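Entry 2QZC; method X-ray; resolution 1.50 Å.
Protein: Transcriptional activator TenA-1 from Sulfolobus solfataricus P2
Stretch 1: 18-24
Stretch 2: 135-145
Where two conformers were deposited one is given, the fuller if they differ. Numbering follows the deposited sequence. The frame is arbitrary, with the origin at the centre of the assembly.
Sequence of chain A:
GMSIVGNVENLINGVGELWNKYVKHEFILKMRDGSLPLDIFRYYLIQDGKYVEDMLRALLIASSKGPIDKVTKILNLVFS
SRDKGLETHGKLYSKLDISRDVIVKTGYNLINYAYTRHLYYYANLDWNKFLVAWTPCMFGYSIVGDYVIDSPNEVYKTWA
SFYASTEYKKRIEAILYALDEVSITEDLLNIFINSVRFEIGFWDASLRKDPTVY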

# COMPACT_ATOMS: atom_id res chain seq x y z
N LEU A 18 28.05 9.07 12.65
CA LEU A 18 27.38 7.82 12.30
C LEU A 18 27.06 7.73 10.82
O LEU A 18 26.99 6.63 10.29
CB LEU A 18 26.07 7.66 13.09
CG LEU A 18 26.16 7.47 14.59
CD1 LEU A 18 24.77 7.54 15.27
CD2 LEU A 18 26.86 6.14 14.92
N TRP A 19 26.81 8.86 10.15
CA TRP A 19 26.43 8.81 8.75
C TRP A 19 27.48 8.15 7.89
O TRP A 19 27.17 7.24 7.13
CB TRP A 19 26.02 10.17 8.20
CG TRP A 19 25.37 10.05 6.85
CD1 TRP A 19 25.90 10.42 5.65
CD2 TRP A 19 24.07 9.49 6.55
NE1 TRP A 19 25.03 10.14 4.63
CE2 TRP A 19 23.88 9.60 5.15
CE3 TRP A 19 23.03 8.95 7.33
CZ2 TRP A 19 22.70 9.14 4.52
CZ3 TRP A 19 21.87 8.53 6.70
CH2 TRP A 19 21.70 8.61 5.34
N ASN A 20 28.73 8.58 8.02
CA ASN A 20 29.79 7.94 7.22
C ASN A 20 30.09 6.52 7.69
O ASN A 20 30.51 5.70 6.86
CB ASN A 20 31.05 8.82 7.13
CG ASN A 20 30.86 10.00 6.17
OD1 ASN A 20 30.01 9.97 5.27
ND2 ASN A 20 31.65 11.04 6.37
N LYS A 21 29.88 6.22 8.97
CA LYS A 21 30.03 4.82 9.43
C LYS A 21 29.06 3.89 8.70
O LYS A 21 29.33 2.70 8.54
CB LYS A 21 29.87 4.69 10.94
CG LYS A 21 31.06 5.27 11.71
CD LYS A 21 30.90 5.16 13.20
CE LYS A 21 32.13 5.72 13.91
NZ LYS A 21 32.01 5.46 15.37
N TYR A 22 27.91 4.45 8.29
CA TYR A 22 26.89 3.74 7.51
C TYR A 22 27.24 3.71 6.02
O TYR A 22 27.43 2.63 5.43
CB TYR A 22 25.51 4.39 7.78
CG TYR A 22 24.37 4.07 6.83
CD1 TYR A 22 24.25 2.84 6.22
CD2 TYR A 22 23.35 5.01 6.61
CE1 TYR A 22 23.20 2.56 5.36
CE2 TYR A 22 22.27 4.73 5.77
CZ TYR A 22 22.19 3.48 5.19
OH TYR A 22 21.14 3.18 4.35
N VAL A 23 27.29 4.87 5.38
CA VAL A 23 27.42 4.92 3.92
C VAL A 23 28.83 4.66 3.39
O VAL A 23 28.98 4.43 2.19
CB VAL A 23 26.81 6.20 3.31
CG1 VAL A 23 25.32 6.32 3.64
CG2 VAL A 23 27.61 7.45 3.71
N LYS A 24 29.82 4.70 4.27
CA LYS A 24 31.21 4.35 3.92
C LYS A 24 31.68 3.15 4.75
O LYS A 24 32.88 2.97 4.99
CB LYS A 24 32.17 5.55 4.11
CG LYS A 24 31.79 6.77 3.34
CD LYS A 24 32.80 7.93 3.57
CE LYS A 24 32.57 9.09 2.58
NZ LYS A 24 33.57 10.14 2.78
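Stretch 2, residues 135-145: TPCMFGYSIVG

Residues 18-23 form a short length of helix, and Lys 24, with phi/psi of -119/29, is the first residue to leave it. Stretch 2 is helical throughout, 135-145, within a helix that begins earlier in the chain and runs on past Gly 145. The helix is kinked near the start of the stretch, where the N atoms of Pro 136 and Cys 137 have no bond to the turn before; Pro 136 has no amide hydrogen to give. Bonding to the turn before resumes with Phe 139 N to Thr 135 O and Gly 140 N to Pro 136 O, both at 2.8 Å.

The two N-to-C directions diverge by 61°, with a signed crossing angle of -61°, and the axes come no closer than 10.7 Å. That is a wide spacing, and large side chains, Trp 19 and Tyr 22, reach across it. The backbones draw nearest at the end of the short helix, where Val 23 CA lies 6.0 Å from Val 144 CA. Together the stretches bury 360 Å².

On stretch 1 the contact is made by Trp 19, Tyr 22 and Val 23, a 3-4 spacing that puts all three on one side of the helix; Leu 18, Asn 20, Lys 21 and Lys 24 take no part. Stretch 2 answers with Pro 136, Phe 139, Gly 140, Ile 143 and Val 144, while Tyr 141 adds its ring although its CA-to-CB bond points away.

Tyr 22 supplies the one polar link. With chi1 in t, it extends its ring to stretch 2, and its OH donates a hydrogen bond to Pro 136 O at 2.7 Å. That carbonyl also accepts from Gly 140 N within its own helix, so it serves two donors. The hydroxyl needs room, and Gly 140 provides it: Tyr 22 OH stands 3.5 Å from Gly 140 CA, and a CB at that position would point toward stretch 1 and fall 2.2 Å from the same oxygen, a clash. The rule to read here is a glycine one turn after the accepting carbonyl, opening the surface for a tyrosine hydroxyl. Tyr 141 closes in on the same hydroxyl, which meets the edge of its ring, with Tyr 22 OH 3.4 Å from Tyr 141 CD1.

Trp 19, also t at chi1, starts out sideways, but the end of its indole comes nearer. Trp 19 CH2 lies 4.1 Å from Gly 140 CA, so the glycine receives both aromatic residues. Trp 19 CZ2 packs 4.0 Å from Phe 139 CD2, meeting the edge of that ring, and 3.9 Å from Ile 143 CD1, which sits at the edge of the indole.

Near the closest approach of the backbones, Val 23 packs on two aliphatic side chains. Val 23 CB lies 4.1 Å from Ile 143 CG2 and 4.1 Å from Val 144 CG2, so one small branched residue settles against two neighbours whose CA-to-CB bonds both point toward stretch 1.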

# COMPACT_ATOMS: atom_id res chain seq x y z
N THR A 135 13.72 6.59 6.37
CA THR A 135 14.55 7.41 5.47
C THR A 135 16.00 6.95 5.37
O THR A 135 16.51 6.90 4.28
CB THR A 135 14.40 8.89 5.81
OG1 THR A 135 13.04 9.26 5.57
CG2 THR A 135 15.29 9.74 4.90
N PRO A 136 16.66 6.55 6.50
CA PRO A 136 18.06 6.10 6.34
C PRO A 136 18.27 4.95 5.36
O PRO A 136 19.17 5.01 4.51
CB PRO A 136 18.45 5.73 7.77
CG PRO A 136 17.62 6.70 8.60
CD PRO A 136 16.30 6.69 7.93
N CYS A 137 17.41 3.93 5.41
CA CYS A 137 17.49 2.82 4.50
C CYS A 137 17.32 3.27 3.05
O CYS A 137 18.12 2.94 2.18
CB CYS A 137 16.39 1.85 4.87
SG CYS A 137 16.18 0.60 3.72
N MSE A 138 16.30 4.08 2.81
CA MSE A 138 15.98 4.45 1.43
C MSE A 138 16.95 5.44 0.85
O MSE A 138 17.55 5.20 -0.22
CB MSE A 138 14.55 5.00 1.38
CG MSE A 138 13.48 3.99 1.80
SE MSE A 138 13.39 2.32 0.75
CE MSE A 138 12.99 3.07 -0.94
N PHE A 139 17.19 6.50 1.56
CA PHE A 139 18.09 7.56 1.09
C PHE A 139 19.53 7.09 1.09
O PHE A 139 20.26 7.33 0.11
CB PHE A 139 17.94 8.86 1.94
CG PHE A 139 18.73 10.04 1.39
CD1 PHE A 139 18.17 10.79 0.39
CD2 PHE A 139 19.98 10.35 1.88
CE1 PHE A 139 18.86 11.86 -0.12
CE2 PHE A 139 20.70 11.42 1.34
CZ PHE A 139 20.13 12.16 0.34
N GLY A 140 19.95 6.38 2.14
CA GLY A 140 21.30 5.91 2.23
C GLY A 140 21.63 4.95 1.12
O GLY A 140 22.73 4.99 0.58
N TYR A 141 20.71 4.06 0.77
CA TYR A 141 20.98 3.14 -0.34
C TYR A 141 21.12 3.85 -1.70
O TYR A 141 21.86 3.39 -2.56
CB TYR A 141 19.97 1.98 -0.40
CG TYR A 141 20.34 0.79 0.47
CD1 TYR A 141 20.75 0.93 1.81
CD2 TYR A 141 20.30 -0.48 -0.05
CE1 TYR A 141 21.05 -0.17 2.61
CE2 TYR A 141 20.57 -1.58 0.75
CZ TYR A 141 21.02 -1.45 2.04
OH TYR A 141 21.30 -2.56 2.79
N SER A 142 20.44 4.98 -1.85
CA SER A 142 20.61 5.80 -3.07
C SER A 142 22.08 6.26 -3.19
O SER A 142 22.70 6.13 -4.27
CB SER A 142 19.68 7.01 -3.03
OG SER A 142 19.71 7.69 -4.28
N ILE A 143 22.64 6.74 -2.07
CA ILE A 143 24.03 7.22 -1.97
C ILE A 143 25.02 6.08 -2.22
O ILE A 143 26.02 6.21 -2.93
CB ILE A 143 24.29 7.86 -0.56
CG1 ILE A 143 23.59 9.22 -0.51
CG2 ILE A 143 25.79 8.04 -0.23
CD1 ILE A 143 23.64 9.86 0.84
N VAL A 144 24.76 4.96 -1.57
CA VAL A 144 25.62 3.81 -1.68
C VAL A 144 25.62 3.24 -3.09
O VAL A 144 26.68 2.88 -3.61
CB VAL A 144 25.23 2.74 -0.63
CG1 VAL A 144 25.98 1.39 -0.86
CG2 VAL A 144 25.45 3.28 0.79
N GLY A 145 24.46 3.16 -3.71
CA GLY A 145 24.37 2.69 -5.08
C GLY A 145 25.16 3.56 -6.04
O GLY A 145 25.87 3.03 -6.91